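Local coordinates for Box C/D snoRNA protein 1 (Saccharomyces cerevisiae, PDB 6THL), which is required for the accumulation of box C/D snoRNAs, supporting their processing, their transport to the nucleolus and ribosome biogenesis, at residues R13-S27 and L154-I166. Sequence-based numbering, arbitrary orientation.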
loop_
_atom_site.group_PDB
_atom_site.type_symbol
_atom_site.label_atom_id
_atom_site.label_comp_id
_atom_site.label_asym_id
_atom_site.label_seq_id
_atom_site.Cartn_x
_atom_site.Cartn_y
_atom_site.Cartn_z
ATOM N N ARG B 13 -18.747 16.459 -18.896
ATOM C CA ARG B 13 -18.161 17.387 -19.877
ATOM C C ARG B 13 -17.688 16.734 -21.163
ATOM O O ARG B 13 -16.584 17.019 -21.641
ATOM C CB ARG B 13 -17.004 18.166 -19.244
ATOM C CG ARG B 13 -17.317 18.774 -17.870
ATOM C CD ARG B 13 -18.205 20.021 -17.948
ATOM N NE ARG B 13 -17.487 21.159 -18.525
ATOM C CZ ARG B 13 -18.063 22.259 -18.992
ATOM N NH1 ARG B 13 -19.382 22.409 -18.968
ATOM N NH2 ARG B 13 -17.309 23.215 -19.491
ATOM N N GLY B 14 -18.525 15.856 -21.714
ATOM C CA GLY B 14 -18.199 15.132 -22.942
ATOM C C GLY B 14 -17.512 13.821 -22.670
ATOM O O GLY B 14 -17.799 12.814 -23.316
ATOM N N VAL B 15 -16.613 13.825 -21.694
ATOM C CA VAL B 15 -15.791 12.665 -21.409
ATOM C C VAL B 15 -16.607 11.522 -20.875
ATOM O O VAL B 15 -17.423 11.708 -19.940
ATOM C CB VAL B 15 -14.720 12.969 -20.366
ATOM C CG1 VAL B 15 -14.033 11.680 -19.949
ATOM C CG2 VAL B 15 -13.714 13.948 -20.943
ATOM N N ASN B 16 -16.360 10.347 -21.458
ATOM C CA ASN B 16 -17.055 9.152 -21.032
ATOM C C ASN B 16 -16.306 8.455 -19.888
ATOM O O ASN B 16 -15.271 7.814 -20.143
ATOM C CB ASN B 16 -17.244 8.201 -22.203
ATOM C CG ASN B 16 -17.829 6.878 -21.765
ATOM O OD1 ASN B 16 -19.008 6.774 -21.404
ATOM N ND2 ASN B 16 -17.006 5.858 -21.784
ATOM N N CYS B 17 -16.828 8.560 -18.647
ATOM C CA CYS B 17 -16.065 8.127 -17.427
ATOM C C CYS B 17 -16.509 6.818 -16.826
ATOM O O CYS B 17 -17.601 6.731 -16.318
ATOM C CB CYS B 17 -16.095 9.200 -16.346
ATOM S SG CYS B 17 -15.653 10.766 -17.063
ATOM N N LEU B 18 -15.663 5.800 -16.865
ATOM C CA LEU B 18 -16.014 4.529 -16.222
ATOM C C LEU B 18 -15.732 4.617 -14.731
ATOM O O LEU B 18 -14.657 5.037 -14.292
ATOM C CB LEU B 18 -15.274 3.339 -16.831
ATOM C CG LEU B 18 -15.514 3.180 -18.318
ATOM C CD1 LEU B 18 -14.753 1.986 -18.875
ATOM C CD2 LEU B 18 -16.997 3.049 -18.543
ATOM N N MET B 19 -16.741 4.217 -13.976
ATOM C CA MET B 19 -16.752 4.381 -12.553
ATOM C C MET B 19 -16.639 2.997 -11.924
ATOM O O MET B 19 -17.397 2.073 -12.231
ATOM C CB MET B 19 -18.025 5.130 -12.139
ATOM C CG MET B 19 -18.049 6.547 -12.707
ATOM S SD MET B 19 -16.882 7.629 -11.831
ATOM C CE MET B 19 -16.140 8.482 -13.200
ATOM N N LEU B 20 -15.651 2.854 -11.059
ATOM C CA LEU B 20 -15.407 1.611 -10.394
ATOM C C LEU B 20 -16.271 1.580 -9.139
ATOM O O LEU B 20 -16.699 2.643 -8.648
ATOM C CB LEU B 20 -13.916 1.562 -10.090
ATOM C CG LEU B 20 -13.029 1.534 -11.360
ATOM C CD1 LEU B 20 -11.539 1.578 -11.022
ATOM C CD2 LEU B 20 -13.330 0.313 -12.254
ATOM N N PRO B 21 -16.539 0.386 -8.592
ATOM C CA PRO B 21 -17.093 0.350 -7.222
ATOM C C PRO B 21 -16.190 1.104 -6.262
ATOM O O PRO B 21 -14.967 1.083 -6.380
ATOM C CB PRO B 21 -17.123 -1.121 -6.851
ATOM C CG PRO B 21 -16.586 -1.878 -8.006
ATOM C CD PRO B 21 -16.026 -0.920 -9.023
ATOM N N LYS B 22 -16.829 1.795 -5.337
ATOM C CA LYS B 22 -16.192 2.803 -4.472
ATOM C C LYS B 22 -15.086 2.230 -3.558
ATOM O O LYS B 22 -14.079 2.907 -3.240
ATOM C CB LYS B 22 -17.293 3.523 -3.648
ATOM C CG LYS B 22 -18.002 4.683 -4.373
ATOM C CD LYS B 22 -19.536 4.575 -4.372
ATOM C CE LYS B 22 -20.183 5.435 -5.473
ATOM N NZ LYS B 22 -21.668 5.268 -5.573
ATOM N N GLY B 23 -15.273 0.968 -3.167
ATOM C CA GLY B 23 -14.250 0.231 -2.434
ATOM C C GLY B 23 -12.895 0.261 -3.112
ATOM O O GLY B 23 -11.892 0.096 -2.447
ATOM N N MET B 24 -12.852 0.486 -4.430
ATOM C CA MET B 24 -11.619 0.302 -5.167
ATOM C C MET B 24 -10.719 1.479 -4.878
ATOM O O MET B 24 -11.187 2.595 -4.765
ATOM C CB MET B 24 -11.877 0.155 -6.666
ATOM C CG MET B 24 -12.676 -1.077 -7.055
ATOM S SD MET B 24 -11.790 -2.620 -6.778
ATOM C CE MET B 24 -13.215 -3.675 -6.574
ATOM N N GLN B 25 -9.430 1.198 -4.719
ATOM C CA GLN B 25 -8.457 2.208 -4.378
ATOM C C GLN B 25 -8.617 3.405 -5.326
ATOM O O GLN B 25 -8.717 4.552 -4.876
ATOM C CB GLN B 25 -7.043 1.608 -4.428
ATOM C CG GLN B 25 -5.980 2.578 -3.958
ATOM C CD GLN B 25 -4.757 1.926 -3.354
ATOM O OE1 GLN B 25 -4.824 1.378 -2.259
ATOM N NE2 GLN B 25 -3.619 2.020 -4.043
ATOM N N ARG B 26 -8.706 3.130 -6.631
ATOM C CA ARG B 26 -8.762 4.174 -7.644
ATOM C C ARG B 26 -9.967 5.052 -7.396
ATOM O O ARG B 26 -9.901 6.283 -7.551
ATOM C CB ARG B 26 -8.817 3.627 -9.076
ATOM C CG ARG B 26 -8.855 4.721 -10.151
ATOM C CD ARG B 26 -8.414 4.272 -11.554
ATOM N NE ARG B 26 -8.263 5.446 -12.413
ATOM C CZ ARG B 26 -7.114 6.013 -12.773
ATOM N NH1 ARG B 26 -5.961 5.463 -12.463
ATOM N NH2 ARG B 26 -7.134 7.124 -13.525
ATOM N N SER B 27 -11.062 4.431 -6.995
ATOM C CA SER B 27 -12.271 5.180 -6.766
ATOM C C SER B 27 -11.999 6.216 -5.697
ATOM O O SER B 27 -12.391 7.364 -5.807
ATOM C CB SER B 27 -13.410 4.246 -6.369
ATOM O OG SER B 27 -14.511 4.982 -5.941
ATOM N N LEU B 154 -8.704 17.847 -25.209
ATOM C CA LEU B 154 -7.958 16.570 -25.271
ATOM C C LEU B 154 -8.749 15.362 -24.762
ATOM O O LEU B 154 -8.347 14.228 -25.003
ATOM C CB LEU B 154 -6.664 16.633 -24.457
ATOM C CG LEU B 154 -5.408 17.224 -25.092
ATOM C CD1 LEU B 154 -4.238 17.195 -24.102
ATOM C CD2 LEU B 154 -5.043 16.496 -26.378
ATOM N N LEU B 155 -9.833 15.587 -24.029
ATOM C CA LEU B 155 -10.516 14.485 -23.401
ATOM C C LEU B 155 -11.917 14.316 -23.948
ATOM O O LEU B 155 -12.521 13.268 -23.737
ATOM C CB LEU B 155 -10.528 14.666 -21.862
ATOM C CG LEU B 155 -9.219 14.434 -21.048
ATOM C CD1 LEU B 155 -9.326 14.870 -19.593
ATOM C CD2 LEU B 155 -8.781 12.978 -21.084
ATOM N N LYS B 156 -12.412 15.293 -24.711
ATOM C CA LYS B 156 -13.860 15.402 -24.969
ATOM C C LYS B 156 -14.564 14.116 -25.414
ATOM O O LYS B 156 -15.525 13.684 -24.772
ATOM C CB LYS B 156 -14.182 16.523 -25.943
ATOM C CG LYS B 156 -15.672 16.825 -26.033
ATOM C CD LYS B 156 -15.929 17.887 -27.092
ATOM C CE LYS B 156 -17.391 18.301 -27.178
ATOM N NZ LYS B 156 -17.585 19.325 -28.241
ATOM N N ASN B 157 -14.116 13.497 -26.495
ATOM C CA ASN B 157 -14.808 12.300 -26.973
ATOM C C ASN B 157 -13.905 11.105 -26.713
ATOM O O ASN B 157 -13.570 10.377 -27.630
ATOM C CB ASN B 157 -15.142 12.481 -28.468
ATOM C CG ASN B 157 -16.390 11.720 -28.905
ATOM O OD1 ASN B 157 -17.415 11.731 -28.228
ATOM N ND2 ASN B 157 -16.313 11.089 -30.071
ATOM N N THR B 158 -13.449 10.950 -25.469
ATOM C CA THR B 158 -12.629 9.793 -25.060
ATOM C C THR B 158 -13.340 9.008 -23.995
ATOM O O THR B 158 -14.454 9.321 -23.570
ATOM C CB THR B 158 -11.279 10.181 -24.412
ATOM O OG1 THR B 158 -11.495 11.222 -23.450
ATOM C CG2 THR B 158 -10.229 10.598 -25.448
ATOM N N THR B 159 -12.656 7.984 -23.531
ATOM C CA THR B 159 -13.049 7.337 -22.300
ATOM C C THR B 159 -11.894 7.321 -21.304
ATOM O O THR B 159 -10.714 7.164 -21.706
ATOM C CB THR B 159 -13.610 5.944 -22.617
ATOM O OG1 THR B 159 -14.874 6.124 -23.268
ATOM C CG2 THR B 159 -13.785 5.063 -21.349
ATOM N N VAL B 160 -12.227 7.539 -20.016
ATOM C CA VAL B 160 -11.251 7.324 -18.939
ATOM C C VAL B 160 -11.746 6.332 -17.944
ATOM O O VAL B 160 -12.935 6.121 -17.800
ATOM C CB VAL B 160 -10.891 8.604 -18.203
ATOM C CG1 VAL B 160 -10.000 9.474 -19.088
ATOM C CG2 VAL B 160 -12.148 9.334 -17.746
ATOM N N ILE B 161 -10.827 5.675 -17.269
ATOM C CA ILE B 161 -11.216 4.913 -16.102
ATOM C C ILE B 161 -11.112 5.883 -14.939
ATOM O O ILE B 161 -10.012 6.239 -14.454
ATOM C CB ILE B 161 -10.366 3.672 -15.903
ATOM C CG1 ILE B 161 -10.829 2.634 -16.916
ATOM C CG2 ILE B 161 -10.595 3.126 -14.498
ATOM C CD1 ILE B 161 -9.853 1.529 -17.149
ATOM N N GLU B 162 -12.287 6.369 -14.562
ATOM C CA GLU B 162 -12.446 7.361 -13.499
ATOM C C GLU B 162 -11.913 8.747 -13.892
ATOM O O GLU B 162 -12.501 9.788 -13.543
ATOM C CB GLU B 162 -11.806 6.876 -12.173
ATOM C CG GLU B 162 -12.398 5.594 -11.600
ATOM C CD GLU B 162 -13.571 5.807 -10.668
ATOM O OE1 GLU B 162 -14.313 4.827 -10.441
ATOM O OE2 GLU B 162 -13.750 6.918 -10.143
ATOM N N PHE B 163 -10.802 8.771 -14.600
ATOM C CA PHE B 163 -10.060 10.001 -14.766
ATOM C C PHE B 163 -8.787 9.644 -15.505
ATOM O O PHE B 163 -8.203 8.565 -15.285
ATOM C CB PHE B 163 -9.744 10.738 -13.413
ATOM C CG PHE B 163 -8.743 10.024 -12.496
ATOM C CD1 PHE B 163 -7.428 10.375 -12.483
ATOM C CD2 PHE B 163 -9.149 9.021 -11.634
ATOM C CE1 PHE B 163 -6.527 9.731 -11.650
ATOM C CE2 PHE B 163 -8.256 8.368 -10.804
ATOM C CZ PHE B 163 -6.945 8.734 -10.802
ATOM N N PRO B 164 -8.353 10.546 -16.378
ATOM C CA PRO B 164 -7.204 10.298 -17.229
ATOM C C PRO B 164 -5.980 9.776 -16.493
ATOM O O PRO B 164 -5.670 10.215 -15.384
ATOM C CB PRO B 164 -6.893 11.688 -17.810
ATOM C CG PRO B 164 -7.603 12.656 -16.920
ATOM C CD PRO B 164 -8.832 11.934 -16.493
ATOM N N THR B 165 -5.308 8.836 -17.130
ATOM C CA THR B 165 -3.959 8.469 -16.768
ATOM C C THR B 165 -3.095 8.999 -17.935
ATOM O O THR B 165 -3.556 8.993 -19.081
ATOM C CB THR B 165 -3.873 6.940 -16.619
ATOM O OG1 THR B 165 -4.857 6.499 -15.658
ATOM C CG2 THR B 165 -2.490 6.500 -16.219
ATOM N N ILE B 166 -1.888 9.496 -17.662
ATOM C CA ILE B 166 -1.118 10.194 -18.679
ATOM C C ILE B 166 0.344 9.868 -18.560
ATOM O O ILE B 166 0.998 10.304 -17.614
ATOM C CB ILE B 166 -1.220 11.734 -18.584
ATOM C CG1 ILE B 166 -2.669 12.234 -18.511
ATOM C CG2 ILE B 166 -0.498 12.370 -19.773
ATOM C CD1 ILE B 166 -3.441 12.108 -19.798
#
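R26 reaches from the short helix 25-29 over the loop after strand 159-161 and lays its guanidinium flat on the F163 ring, a cation-pi stack with R26 CZ 3.6 Å from the ring centroid and the planes 15° apart. With CG anti to the backbone N (chi1 -179°) and the chain extended beyond, CB leads to a CG that touches both F163 CE2 and E162 CG. CD rests on I161 CG2; NE donates to I161 O at 2.8 Å from above that carbonyl plane and also forms a salt bridge with an acidic side chain of the partner protein. NH2 sits over the centre of the F163 ring and adds weak bonds to I161 O and F163 O, while NH1 forms a salt bridge with E46. Replacing R26 with a leucine would probably leave the F163 face without its cation, the two carbonyls short of a donor, and E46 and the partner's acid without their charge mate. E162, bent at chi2 (-89°), returns its carboxylate to 13-27: OE1 comes up to L20 N, a bond modelled doubtfully short, and N30 holds OE2. L18 N donates to V160 O at 2.9 Å and V160 N to N16 O at 3.1 Å; beside them N16 ND2 binds T159 OG1. These bonds pair strands 15-18 and 159-161 in parallel, at one edge of the mixed three-stranded sheet of the BCD1 domain, completed by antiparallel strand 11-12.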